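Local coordinates for protein beta-galactosidase (Marinomonas sp. ef1, PDB 6Y2K) that hydrolyses terminal beta-galactose residues from beta-galactosides as a cold-active GH42 glycosidase that works as a hexamer, at residues A[532-537]-A[545-550]; A[559-562]-A[568-571]; A[422-427]-A[433-438]. All coordinates share one frame; numbering follows the deposited sequence. Where two conformers were deposited one is given.

Contact 1: A[532-537]-A[545-550]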
ATOM      1  N   HIS A 532     -16.098   9.341   0.872  1.00 18.41           N
ATOM      2  CA  HIS A 532     -15.564   8.393   1.861  1.00 17.94           C
ATOM      3  C   HIS A 532     -16.566   7.561   2.667  1.00 17.13           C
ATOM      4  O   HIS A 532     -16.163   6.624   3.355  1.00 16.58           O
ATOM      5  CB  HIS A 532     -14.568   9.089   2.817  1.00 18.75           C
ATOM      6  CG  HIS A 532     -15.162  10.171   3.681  1.00 19.20           C
ATOM      7  ND1 HIS A 532     -16.001   9.908   4.744  1.00 18.73           N
ATOM      8  CD2 HIS A 532     -14.972  11.517   3.676  1.00 19.08           C
ATOM      9  CE1 HIS A 532     -16.329  11.047   5.334  1.00 19.49           C
ATOM     10  NE2 HIS A 532     -15.709  12.038   4.712  1.00 18.87           N
ATOM     11  N   THR A 533     -17.856   7.888   2.586  1.00 16.23           N
ATOM     12  CA  THR A 533     -18.898   7.164   3.309  1.00 16.16           C
ATOM     13  C   THR A 533     -19.972   6.700   2.323  1.00 16.01           C
ATOM     14  O   THR A 533     -20.734   7.506   1.797  1.00 15.73           O
ATOM     15  CB  THR A 533     -19.481   8.019   4.457  1.00 15.86           C
ATOM     16  OG1 THR A 533     -18.422   8.369   5.357  1.00 15.98           O
ATOM     17  CG2 THR A 533     -20.560   7.266   5.236  1.00 15.82           C
ATOM     18  N   GLN A 534     -20.006   5.387   2.086  1.00 15.84           N
ATOM     19  CA  GLN A 534     -20.846   4.739   1.090  1.00 16.10           C
ATOM     20  C   GLN A 534     -21.649   3.607   1.752  1.00 15.78           C
ATOM     21  O   GLN A 534     -21.190   2.461   1.812  1.00 16.43           O
ATOM     22  CB  GLN A 534     -19.967   4.220  -0.051  1.00 16.19           C
ATOM     23  CG  GLN A 534     -19.250   5.345  -0.781  1.00 16.60           C
ATOM     24  CD  GLN A 534     -18.501   4.914  -2.036  1.00 17.55           C
ATOM     25  OE1 GLN A 534     -18.679   3.801  -2.543  1.00 18.24           O
ATOM     26  NE2 GLN A 534     -17.653   5.811  -2.549  1.00 17.16           N
ATOM     27  N   PRO A 535     -22.842   3.931   2.289  1.00 15.69           N
ATOM     28  CA  PRO A 535     -23.665   2.947   3.006  1.00 15.30           C
ATOM     29  C   PRO A 535     -24.000   1.670   2.221  1.00 15.14           C
ATOM     30  O   PRO A 535     -24.194   1.722   0.991  1.00 14.92           O
ATOM     31  CB  PRO A 535     -24.947   3.731   3.313  1.00 15.63           C
ATOM     32  CG  PRO A 535     -24.493   5.144   3.427  1.00 15.78           C
ATOM     33  CD  PRO A 535     -23.421   5.286   2.382  1.00 15.61           C
ATOM     34  N   ALA A 536     -24.084   0.546   2.935  1.00 14.44           N
ATOM     35  CA  ALA A 536     -24.372  -0.744   2.330  1.00 14.38           C
ATOM     36  C   ALA A 536     -25.849  -0.830   1.929  1.00 14.52           C
ATOM     37  O   ALA A 536     -26.718  -0.246   2.586  1.00 14.66           O
ATOM     38  CB  ALA A 536     -24.009  -1.878   3.278  1.00 14.49           C
ATOM     39  N   VAL A 537     -26.094  -1.532   0.830  1.00 14.22           N
ATOM     40  CA  VAL A 537     -27.420  -1.755   0.273  1.00 14.66           C
ATOM     41  C   VAL A 537     -27.622  -3.265   0.111  1.00 14.92           C
ATOM     42  O   VAL A 537     -26.688  -3.985  -0.238  1.00 14.82           O
ATOM     43  CB  VAL A 537     -27.561  -1.041  -1.091  1.00 14.90           C
ATOM     44  CG1 VAL A 537     -28.903  -1.342  -1.747  1.00 15.23           C
ATOM     45  CG2 VAL A 537     -27.385   0.463  -0.913  1.00 15.32           C
ATOM     46  N   LYS A 545     -23.366  -0.919  -2.691  1.00 16.63           N
ATOM     47  CA  LYS A 545     -23.303   0.335  -1.954  1.00 17.77           C
ATOM     48  C   LYS A 545     -24.068   1.450  -2.658  1.00 17.21           C
ATOM     49  O   LYS A 545     -24.382   1.366  -3.857  1.00 16.25           O
ATOM     50  CB  LYS A 545     -21.847   0.770  -1.771  1.00 19.23           C
ATOM     51  CG  LYS A 545     -20.967  -0.270  -1.103  1.00 21.79           C
ATOM     52  CD  LYS A 545     -19.537   0.226  -0.988  1.00 24.28           C
ATOM     53  CE  LYS A 545     -18.696  -0.697  -0.127  1.00 26.90           C
ATOM     54  NZ  LYS A 545     -17.263  -0.313  -0.257  1.00 29.59           N
ATOM     55  N   LEU A 546     -24.362   2.488  -1.878  1.00 16.51           N
ATOM     56  CA  LEU A 546     -24.831   3.770  -2.382  1.00 16.43           C
ATOM     57  C   LEU A 546     -23.808   4.840  -2.021  1.00 16.64           C
ATOM     58  O   LEU A 546     -23.057   4.684  -1.061  1.00 16.41           O
ATOM     59  CB  LEU A 546     -26.195   4.110  -1.793  1.00 16.22           C
ATOM     60  CG  LEU A 546     -26.286   4.470  -0.302  1.00 15.86           C
ATOM     61  CD1 LEU A 546     -26.118   5.970  -0.064  1.00 15.99           C
ATOM     62  CD2 LEU A 546     -27.625   4.003   0.237  1.00 15.97           C
ATOM     63  N   LYS A 547     -23.795   5.927  -2.788  1.00 17.11           N
ATOM     64  CA  LYS A 547     -22.885   7.045  -2.560  1.00 17.30           C
ATOM     65  C   LYS A 547     -23.547   8.379  -2.875  1.00 16.83           C
ATOM     66  O   LYS A 547     -24.526   8.430  -3.621  1.00 16.93           O
ATOM     67  CB  LYS A 547     -21.612   6.886  -3.395  1.00 18.68           C
ATOM     68  CG  LYS A 547     -21.835   6.687  -4.885  1.00 19.96           C
ATOM     69  CD  LYS A 547     -20.539   6.249  -5.567  1.00 21.27           C
ATOM     70  CE  LYS A 547     -20.730   6.049  -7.070  1.00 22.20           C
ATOM     71  NZ  LYS A 547     -19.416   5.833  -7.756  1.00 23.40           N
ATOM     72  N   HIS A 548     -23.033   9.440  -2.258  1.00 16.23           N
ATOM     73  CA  HIS A 548     -23.327  10.850  -2.595  1.00 16.55           C
ATOM     74  C   HIS A 548     -24.665  11.399  -2.121  1.00 16.15           C
ATOM     75  O   HIS A 548     -24.719  12.516  -1.577  1.00 16.40           O
ATOM     76  CB  HIS A 548     -23.178  11.140  -4.106  1.00 17.00           C
ATOM     77  CG  HIS A 548     -21.874  10.689  -4.689  1.00 17.25           C
ATOM     78  ND1 HIS A 548     -21.738  10.337  -6.015  1.00 17.69           N
ATOM     79  CD2 HIS A 548     -20.649  10.538  -4.129  1.00 17.33           C
ATOM     80  CE1 HIS A 548     -20.486   9.983  -6.245  1.00 17.62           C
ATOM     81  NE2 HIS A 548     -19.805  10.098  -5.119  1.00 17.55           N
ATOM     82  N   TRP A 549     -25.735  10.645  -2.365  1.00 15.80           N
ATOM     83  CA  TRP A 549     -27.101  11.091  -2.132  1.00 15.40           C
ATOM     84  C   TRP A 549     -27.929   9.927  -1.580  1.00 15.11           C
ATOM     85  O   TRP A 549     -27.983   8.862  -2.179  1.00 14.54           O
ATOM     86  CB  TRP A 549     -27.694  11.580  -3.451  1.00 15.13           C
ATOM     87  CG  TRP A 549     -28.938  12.370  -3.292  1.00 15.03           C
ATOM     88  CD1 TRP A 549     -30.222  11.913  -3.386  1.00 15.35           C
ATOM     89  CD2 TRP A 549     -29.028  13.763  -3.006  1.00 15.06           C
ATOM     90  NE1 TRP A 549     -31.109  12.939  -3.173  1.00 15.16           N
ATOM     91  CE2 TRP A 549     -30.402  14.089  -2.941  1.00 15.27           C
ATOM     92  CE3 TRP A 549     -28.077  14.772  -2.797  1.00 15.28           C
ATOM     93  CZ2 TRP A 549     -30.856  15.391  -2.682  1.00 15.42           C
ATOM     94  CZ3 TRP A 549     -28.522  16.063  -2.536  1.00 15.38           C
ATOM     95  CH2 TRP A 549     -29.907  16.361  -2.479  1.00 15.37           C
ATOM     96  N   HIS A 550     -28.562  10.158  -0.434  1.00 14.97           N
ATOM     97  CA  HIS A 550     -29.159   9.100   0.381  1.00 14.94           C
ATOM     98  C   HIS A 550     -30.445   9.642   1.004  1.00 14.91           C
ATOM     99  O   HIS A 550     -30.432  10.209   2.096  1.00 14.92           O
ATOM    100  CB  HIS A 550     -28.117   8.657   1.434  1.00 14.88           C
ATOM    101  CG  HIS A 550     -28.563   7.564   2.359  1.00 14.65           C
ATOM    102  ND1 HIS A 550     -28.127   7.488   3.666  1.00 14.80           N
ATOM    103  CD2 HIS A 550     -29.355   6.482   2.164  1.00 14.53           C
ATOM    104  CE1 HIS A 550     -28.653   6.421   4.243  1.00 14.85           C
ATOM    105  NE2 HIS A 550     -29.393   5.787   3.351  1.00 14.82           N
TER
HETATM  106  O   HOH W   1     -20.762   8.613  -0.669  1.00 13.03           O
HETATM  107  O   HOH W   2     -16.751   5.157  -5.685  1.00 48.09           O
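Gln534 and Lys547 run alongside each other in one direction, the CG of Gln534 resting 3.8 Å from the CB of Lys547. Lys545, in contrast, passes across the glutamine nearly square, its CD 4.0 Å from Gln534 OE1, so the glutamine chain runs between two lysine stems. Its amide NE2 is bonded to the backbone O of Glu531, and a water joins NE2 weakly to Lys547 NZ. With an alanine at Gln534 the aliphatic stems of both lysines would probably be left uncovered and the Glu531 carbonyl would lose this partner. Residues 536-537 and 545-547 lie on the antiparallel beta hairpin of strands 536-538 and 544-547 in the trimerisation domain; Leu546 N donates to Pro535 O (3.0 Å, 166° at the hydrogen). Leu546 spreads its two methyls over two neighbours: CD1 meets Pro535 CD at 3.7 Å, while CD2 reaches Val537 CG2, also at 3.7 Å. A chi1 of 70° sets Leu546 CG between its backbone N and carbonyl carbon, on the side of the proline ring. Farther along, a water accepts from His548 N and donates to Thr533 O, bridging the backbones at the corner where the chain leaves for strand 549-555.

Contact 2: A[559-562]-A[568-571]; sequences CLLK and PVLM
Leu561 packs against Leu570 through CB, CG and CD1, the two side chains crossing at a slant on one face of the sheet. Its CB lies 3.9 Å from the CB of Leu570 and also faces Val569, whose CG1 approaches it. One bond farther out, CG remains beside Leu570 CB, and at the tip CD1 touches both Leu570 CB and Leu570 CD2, each at 4.0 Å. It is the first torsion of Leu561, with CG anti to the carbonyl carbon (chi1 -61°), that carries CD1 onto these two atoms. Beyond the pair, Leu587 and Ser591 of helix 585-598 cover this face.

The backbone beneath belongs to the antiparallel hairpin of strands 559-563 and 568-573, interrupted by two classic beta bulges, one on each strand. In the first, Leu560 and Leu561 both face Leu570, whose O accepts from Leu560 N at 2.7 Å and from Leu561 N at 3.2 Å. The second mirrors it: Val569 and Leu570 face Leu561, and their N-H groups grip Leu561 O from the same face of its plane, above it rather than on a lone pair, at 2.9 Å from Val569 N and 3.1 Å from Leu570 N. Each of these carbonyl oxygens thus holds two donors.

Cys559 and Met571 turn to the other face of the sheet. There the SG of Cys559 meets Pro568 CB at 3.7 Å, and Ile553 and Thr555 of strand 549-555 pack on Met571.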
ATOM      1  N   CYS A 559     -40.292  -2.641  -1.246  1.00 20.05           N
ATOM      2  CA  CYS A 559     -38.895  -2.259  -1.429  1.00 20.08           C
ATOM      3  C   CYS A 559     -38.132  -3.368  -2.137  1.00 19.36           C
ATOM      4  O   CYS A 559     -38.190  -4.524  -1.728  1.00 19.13           O
ATOM      5  CB  CYS A 559     -38.239  -1.996  -0.080  1.00 20.85           C
ATOM      6  SG  CYS A 559     -38.798  -0.475   0.698  1.00 22.30           S
ATOM      7  N   LEU A 560     -37.416  -2.995  -3.195  1.00 18.65           N
ATOM      8  CA  LEU A 560     -36.544  -3.898  -3.935  1.00 17.95           C
ATOM      9  C   LEU A 560     -35.085  -3.781  -3.485  1.00 17.25           C
ATOM     10  O   LEU A 560     -34.301  -4.714  -3.714  1.00 16.78           O
ATOM     11  CB  LEU A 560     -36.646  -3.629  -5.435  1.00 18.14           C
ATOM     12  CG  LEU A 560     -38.014  -3.803  -6.119  1.00 18.63           C
ATOM     13  CD1 LEU A 560     -38.601  -5.181  -5.813  1.00 18.98           C
ATOM     14  CD2 LEU A 560     -39.021  -2.707  -5.767  1.00 18.22           C
ATOM     15  N   LEU A 561     -34.728  -2.634  -2.894  1.00 16.56           N
ATOM     16  CA  LEU A 561     -33.433  -2.412  -2.245  1.00 16.23           C
ATOM     17  C   LEU A 561     -33.637  -1.551  -1.000  1.00 16.65           C
ATOM     18  O   LEU A 561     -34.474  -0.650  -1.009  1.00 16.14           O
ATOM     19  CB  LEU A 561     -32.458  -1.696  -3.188  1.00 15.98           C
ATOM     20  CG  LEU A 561     -32.081  -2.384  -4.506  1.00 15.74           C
ATOM     21  CD1 LEU A 561     -31.263  -1.449  -5.382  1.00 15.59           C
ATOM     22  CD2 LEU A 561     -31.302  -3.667  -4.266  1.00 15.82           C
ATOM     23  N   LYS A 562     -32.867  -1.822   0.053  1.00 16.89           N
ATOM     24  CA  LYS A 562     -32.909  -1.056   1.292  1.00 18.53           C
ATOM     25  C   LYS A 562     -31.507  -0.907   1.869  1.00 17.98           C
ATOM     26  O   LYS A 562     -30.638  -1.716   1.582  1.00 18.37           O
ATOM     27  CB  LYS A 562     -33.769  -1.773   2.333  1.00 20.34           C
ATOM     28  CG  LYS A 562     -35.195  -2.053   1.892  1.00 21.96           C
ATOM     29  CD  LYS A 562     -36.076  -2.565   3.023  1.00 23.21           C
ATOM     30  CE  LYS A 562     -35.560  -3.866   3.606  1.00 24.74           C
ATOM     31  NZ  LYS A 562     -36.663  -4.648   4.230  1.00 26.06           N
ATOM     32  N   PRO A 568     -36.004   2.663   2.688  1.00 17.29           N
ATOM     33  CA  PRO A 568     -36.117   2.397   1.251  1.00 16.63           C
ATOM     34  C   PRO A 568     -35.042   3.044   0.375  1.00 16.11           C
ATOM     35  O   PRO A 568     -34.752   4.229   0.532  1.00 15.82           O
ATOM     36  CB  PRO A 568     -37.491   2.981   0.898  1.00 16.93           C
ATOM     37  CG  PRO A 568     -38.272   2.899   2.156  1.00 16.98           C
ATOM     38  CD  PRO A 568     -37.281   3.166   3.243  1.00 17.25           C
ATOM     39  N   VAL A 569     -34.463   2.246  -0.522  1.00 15.56           N
ATOM     40  CA  VAL A 569     -33.524   2.715  -1.545  1.00 15.61           C
ATOM     41  C   VAL A 569     -34.176   2.635  -2.931  1.00 15.73           C
ATOM     42  O   VAL A 569     -34.180   3.617  -3.664  1.00 15.68           O
ATOM     43  CB  VAL A 569     -32.191   1.929  -1.496  1.00 15.16           C
ATOM     44  CG1 VAL A 569     -31.332   2.172  -2.743  1.00 15.09           C
ATOM     45  CG2 VAL A 569     -31.423   2.301  -0.238  1.00 14.94           C
ATOM     46  N   LEU A 570     -34.719   1.476  -3.288  1.00 16.28           N
ATOM     47  CA  LEU A 570     -35.483   1.330  -4.532  1.00 17.20           C
ATOM     48  C   LEU A 570     -36.815   0.671  -4.193  1.00 16.77           C
ATOM     49  O   LEU A 570     -36.849  -0.348  -3.506  1.00 16.37           O
ATOM     50  CB  LEU A 570     -34.674   0.538  -5.558  1.00 18.62           C
ATOM     51  CG  LEU A 570     -35.302   0.093  -6.893  1.00 19.88           C
ATOM     52  CD1 LEU A 570     -36.142   1.158  -7.545  1.00 20.86           C
ATOM     53  CD2 LEU A 570     -34.207  -0.352  -7.855  1.00 20.98           C
ATOM     54  N   MET A 571     -37.904   1.277  -4.651  1.00 16.92           N
ATOM     55  CA  MET A 571     -39.256   0.875  -4.257  1.00 16.87           C
ATOM     56  C   MET A 571     -40.210   0.993  -5.423  1.00 17.39           C
ATOM     57  O   MET A 571     -40.035   1.844  -6.298  1.00 17.23           O
ATOM     58  CB  MET A 571     -39.753   1.743  -3.087  1.00 16.64           C
ATOM     59  CG  MET A 571     -39.887   3.243  -3.394  1.00 16.29           C
ATOM     60  SD  MET A 571     -39.169   4.355  -2.169  1.00 16.59           S
ATOM     61  CE  MET A 571     -37.423   3.996  -2.365  1.00 16.56           C
TER

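Contact 3: A[422-427]-A[433-438]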
ATOM      1  N   TRP A 422     -29.426  22.692 -14.641  1.00 15.12           N
ATOM      2  CA  TRP A 422     -29.149  24.008 -14.049  1.00 15.18           C
ATOM      3  C   TRP A 422     -29.546  24.055 -12.570  1.00 15.29           C
ATOM      4  O   TRP A 422     -28.757  24.486 -11.724  1.00 15.27           O
ATOM      5  CB  TRP A 422     -29.870  25.128 -14.813  1.00 15.10           C
ATOM      6  CG  TRP A 422     -29.588  25.158 -16.291  1.00 15.02           C
ATOM      7  CD1 TRP A 422     -28.453  24.734 -16.916  1.00 14.98           C
ATOM      8  CD2 TRP A 422     -30.444  25.673 -17.321  1.00 15.00           C
ATOM      9  NE1 TRP A 422     -28.560  24.927 -18.275  1.00 15.40           N
ATOM     10  CE2 TRP A 422     -29.768  25.507 -18.548  1.00 15.10           C
ATOM     11  CE3 TRP A 422     -31.717  26.251 -17.325  1.00 15.03           C
ATOM     12  CZ2 TRP A 422     -30.318  25.913 -19.770  1.00 14.93           C
ATOM     13  CZ3 TRP A 422     -32.271  26.650 -18.544  1.00 15.14           C
ATOM     14  CH2 TRP A 422     -31.567  26.474 -19.750  1.00 15.11           C
ATOM     15  N   SER A 423     -30.754  23.590 -12.265  1.00 15.66           N
ATOM     16  CA  SER A 423     -31.242  23.525 -10.892  1.00 16.73           C
ATOM     17  C   SER A 423     -30.277  22.752  -9.980  1.00 16.84           C
ATOM     18  O   SER A 423     -29.815  23.272  -8.960  1.00 16.27           O
ATOM     19  CB  SER A 423     -32.640  22.893 -10.846  1.00 17.61           C
ATOM     20  OG  SER A 423     -33.032  22.651  -9.496  1.00 19.53           O
ATOM     21  N   LEU A 424     -29.943  21.532 -10.391  1.00 16.75           N
ATOM     22  CA  LEU A 424     -29.077  20.658  -9.601  1.00 17.37           C
ATOM     23  C   LEU A 424     -27.614  21.142  -9.510  1.00 16.47           C
ATOM     24  O   LEU A 424     -26.947  20.899  -8.510  1.00 16.46           O
ATOM     25  CB  LEU A 424     -29.157  19.224 -10.145  1.00 18.17           C
ATOM     26  CG  LEU A 424     -30.563  18.605 -10.032  1.00 19.26           C
ATOM     27  CD1 LEU A 424     -30.748  17.478 -11.029  1.00 19.61           C
ATOM     28  CD2 LEU A 424     -30.829  18.088  -8.640  1.00 19.66           C
ATOM     29  N   ASP A 425     -27.110  21.802 -10.550  1.00 16.18           N
ATOM     30  CA  ASP A 425     -25.769  22.411 -10.500  1.00 16.46           C
ATOM     31  C   ASP A 425     -25.723  23.637  -9.578  1.00 16.13           C
ATOM     32  O   ASP A 425     -24.677  23.949  -9.008  1.00 15.74           O
ATOM     33  CB  ASP A 425     -25.303  22.847 -11.900  1.00 16.68           C
ATOM     34  CG  ASP A 425     -24.863  21.687 -12.782  1.00 17.02           C
ATOM     35  OD1 ASP A 425     -24.718  20.531 -12.302  1.00 16.80           O
ATOM     36  OD2 ASP A 425     -24.642  21.963 -13.983  1.00 16.66           O
ATOM     37  N   ILE A 426     -26.844  24.347  -9.472  1.00 16.31           N
ATOM     38  CA  ILE A 426     -26.925  25.566  -8.653  1.00 16.91           C
ATOM     39  C   ILE A 426     -26.791  25.220  -7.163  1.00 17.14           C
ATOM     40  O   ILE A 426     -26.062  25.904  -6.434  1.00 17.14           O
ATOM     41  CB  ILE A 426     -28.191  26.406  -9.010  1.00 16.76           C
ATOM     42  CG1 ILE A 426     -27.914  27.222 -10.285  1.00 17.28           C
ATOM     43  CG2 ILE A 426     -28.601  27.348  -7.882  1.00 16.67           C
ATOM     44  CD1 ILE A 426     -29.156  27.778 -10.974  1.00 17.54           C
ATOM     45  N   GLN A 427     -27.483  24.166  -6.725  1.00 17.27           N
ATOM     46  CA  GLN A 427     -27.307  23.617  -5.364  1.00 17.37           C
ATOM     47  C   GLN A 427     -27.190  22.093  -5.440  1.00 17.06           C
ATOM     48  O   GLN A 427     -28.199  21.378  -5.342  1.00 16.86           O
ATOM     49  CB  GLN A 427     -28.453  24.020  -4.426  1.00 17.64           C
ATOM     50  CG  GLN A 427     -28.476  25.502  -4.077  1.00 18.54           C
ATOM     51  CD  GLN A 427     -29.337  25.822  -2.860  1.00 18.71           C
ATOM     52  OE1 GLN A 427     -30.280  25.085  -2.534  1.00 20.22           O
ATOM     53  NE2 GLN A 427     -29.016  26.924  -2.175  1.00 17.92           N
ATOM     54  N   TYR A 433     -22.088  15.205  -5.916  1.00 16.84           N
ATOM     55  CA  TYR A 433     -23.218  14.970  -6.813  1.00 16.41           C
ATOM     56  C   TYR A 433     -23.202  15.947  -7.988  1.00 16.50           C
ATOM     57  O   TYR A 433     -23.106  17.153  -7.793  1.00 15.52           O
ATOM     58  CB  TYR A 433     -24.555  15.118  -6.068  1.00 16.46           C
ATOM     59  CG  TYR A 433     -25.763  14.853  -6.956  1.00 16.45           C
ATOM     60  CD1 TYR A 433     -26.231  15.818  -7.856  1.00 16.40           C
ATOM     61  CD2 TYR A 433     -26.422  13.623  -6.916  1.00 16.93           C
ATOM     62  CE1 TYR A 433     -27.317  15.566  -8.681  1.00 16.97           C
ATOM     63  CE2 TYR A 433     -27.517  13.360  -7.735  1.00 16.95           C
ATOM     64  CZ  TYR A 433     -27.963  14.335  -8.618  1.00 17.42           C
ATOM     65  OH  TYR A 433     -29.046  14.073  -9.439  1.00 18.61           O
ATOM     66  N   ARG A 434     -23.364  15.407  -9.194  1.00 16.84           N
ATOM     67  CA  ARG A 434     -23.503  16.195 -10.404  0.50 17.53           C
ATOM     68  C   ARG A 434     -24.558  15.541 -11.300  1.00 16.73           C
ATOM     69  O   ARG A 434     -24.453  14.354 -11.600  1.00 16.12           O
ATOM     70  CB  ARG A 434     -22.157  16.249 -11.107  0.50 18.97           C
ATOM     71  CG  ARG A 434     -21.969  17.453 -11.989  0.50 20.42           C
ATOM     72  CD  ARG A 434     -21.382  18.635 -11.239  0.50 21.48           C
ATOM     73  NE  ARG A 434     -20.644  19.492 -12.155  0.50 22.95           N
ATOM     74  CZ  ARG A 434     -19.328  19.444 -12.328  0.50 23.64           C
ATOM     75  NH1 ARG A 434     -18.752  20.257 -13.195  0.50 24.62           N
ATOM     76  NH2 ARG A 434     -18.586  18.600 -11.629  0.50 24.01           N
ATOM     77  N   TYR A 435     -25.573  16.303 -11.707  1.00 16.22           N
ATOM     78  CA  TYR A 435     -26.654  15.779 -12.548  1.00 16.39           C
ATOM     79  C   TYR A 435     -26.108  15.062 -13.778  1.00 15.52           C
ATOM     80  O   TYR A 435     -26.480  13.926 -14.051  1.00 15.70           O
ATOM     81  CB  TYR A 435     -27.574  16.904 -12.993  1.00 16.82           C
ATOM     82  CG  TYR A 435     -28.689  16.510 -13.957  1.00 17.19           C
ATOM     83  CD1 TYR A 435     -29.752  15.724 -13.537  1.00 17.71           C
ATOM     84  CD2 TYR A 435     -28.682  16.939 -15.287  1.00 17.20           C
ATOM     85  CE1 TYR A 435     -30.789  15.380 -14.401  1.00 17.46           C
ATOM     86  CE2 TYR A 435     -29.713  16.604 -16.157  1.00 16.78           C
ATOM     87  CZ  TYR A 435     -30.766  15.832 -15.706  1.00 16.86           C
ATOM     88  OH  TYR A 435     -31.801  15.492 -16.547  1.00 16.24           O
ATOM     89  N   PHE A 436     -25.223  15.731 -14.502  1.00 15.02           N
ATOM     90  CA  PHE A 436     -24.647  15.153 -15.713  1.00 15.00           C
ATOM     91  C   PHE A 436     -23.915  13.834 -15.434  1.00 14.47           C
ATOM     92  O   PHE A 436     -24.060  12.869 -16.195  1.00 14.13           O
ATOM     93  CB  PHE A 436     -23.704  16.142 -16.412  1.00 15.13           C
ATOM     94  CG  PHE A 436     -23.302  15.702 -17.787  1.00 14.99           C
ATOM     95  CD1 PHE A 436     -22.276  14.783 -17.965  1.00 14.98           C
ATOM     96  CD2 PHE A 436     -23.976  16.175 -18.899  1.00 15.29           C
ATOM     97  CE1 PHE A 436     -21.922  14.362 -19.233  1.00 15.05           C
ATOM     98  CE2 PHE A 436     -23.628  15.756 -20.171  1.00 15.18           C
ATOM     99  CZ  PHE A 436     -22.598  14.853 -20.337  1.00 15.23           C
ATOM    100  N   PHE A 437     -23.134  13.794 -14.352  1.00 14.39           N
ATOM    101  CA  PHE A 437     -22.380  12.586 -13.995  1.00 14.36           C
ATOM    102  C   PHE A 437     -23.356  11.434 -13.722  1.00 13.91           C
ATOM    103  O   PHE A 437     -23.149  10.318 -14.186  1.00 14.00           O
ATOM    104  CB  PHE A 437     -21.512  12.786 -12.744  1.00 14.74           C
ATOM    105  CG  PHE A 437     -20.345  13.734 -12.903  1.00 15.33           C
ATOM    106  CD1 PHE A 437     -20.202  14.603 -13.992  1.00 15.57           C
ATOM    107  CD2 PHE A 437     -19.406  13.812 -11.873  1.00 15.76           C
ATOM    108  CE1 PHE A 437     -19.130  15.485 -14.060  1.00 15.70           C
ATOM    109  CE2 PHE A 437     -18.336  14.692 -11.943  1.00 15.82           C
ATOM    110  CZ  PHE A 437     -18.201  15.529 -13.038  1.00 15.97           C
ATOM    111  N   TRP A 438     -24.401  11.717 -12.954  1.00 13.93           N
ATOM    112  CA  TRP A 438     -25.407  10.712 -12.597  1.00 13.78           C
ATOM    113  C   TRP A 438     -26.116  10.175 -13.848  1.00 13.82           C
ATOM    114  O   TRP A 438     -26.248   8.959 -13.996  1.00 13.26           O
ATOM    115  CB  TRP A 438     -26.407  11.287 -11.585  1.00 13.97           C
ATOM    116  CG  TRP A 438     -27.552  10.367 -11.232  1.00 13.68           C
ATOM    117  CD1 TRP A 438     -28.869  10.616 -11.425  1.00 13.70           C
ATOM    118  CD2 TRP A 438     -27.471   9.064 -10.629  1.00 13.92           C
ATOM    119  NE1 TRP A 438     -29.628   9.558 -10.989  1.00 14.17           N
ATOM    120  CE2 TRP A 438     -28.799   8.588 -10.494  1.00 13.94           C
ATOM    121  CE3 TRP A 438     -26.414   8.251 -10.198  1.00 13.73           C
ATOM    122  CZ2 TRP A 438     -29.102   7.331  -9.929  1.00 13.98           C
ATOM    123  CZ3 TRP A 438     -26.709   6.997  -9.642  1.00 13.90           C
ATOM    124  CH2 TRP A 438     -28.048   6.547  -9.527  1.00 14.03           C
TER
HETATM  125  O   HOH W   3     -25.646  18.867 -10.382  1.00 14.29           O
HETATM  126  O   HOH W   4     -24.248  18.459 -14.073  1.00 18.00           O
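The ring of Tyr435 receives the CD1 methyl of Leu424 obliquely, with CD1 3.7 Å from Tyr435 CG. The other methyl, CD2, leans in the same slanting way on the Tyr433 ring, 4.3 Å from its CE1, so one leucine is shared by two tyrosines. Both tyrosines hold CG anti to the backbone N (chi1 -179° in Tyr433, 176° in Tyr435), which sets their rings beside Leu424. In the conformer described, one of two, the guanidinium of Arg434 tentatively has the CE1 of Phe437 over one face, offset toward the rim, and Asp425 OD1 at its edge, near its plane; the carboxylate plane is turned 66° from it. OD1 and Arg434 NE stay 4.2 Å apart, beyond a salt bridge, though the opposite charges probably still attract.

Asp425 instead works through water. Its OD1 accepts from two waters, at 2.7 and 2.8 Å, and these in turn accept from Tyr435 N and Phe436 N, in the first turn of the helix that follows Arg434 at its N-cap. A carboxylate placed there is likely to suit the positive end of the helix dipole.

Tyr435 OH accepts from the backbone N of Asp417, Tyr433 forms a cation-pi pair with Arg496, and Cys582 touches Tyr433, so the end of helix 418-426 and the start of helix 435-448 meet beside strand 581-583, outermost in the mixed sheet within this chain.

All three contacts fall within the trimerisation domain and come in series along the chain: contact 3 closes first, then contact 1, then contact 2. Contacts 1 and 2 both reach one mixed sheet, in which strands 536-538 and 559-563 are neighbours, though contact 1 runs on into strand 549-555 of a separate sheet; their centres lie about 14 Å apart, and Val537 CG1 packs on Leu561 CB at 3.9 Å. Contact 3 joins two helices, its centre about 18 Å from that of contact 1, where Trp549 meets Tyr433, and about 23 Å from that of contact 2. Contact 1 touches both others. In the hexamer contacts 1 and 3 reach a second subunit, and contact 2 a third.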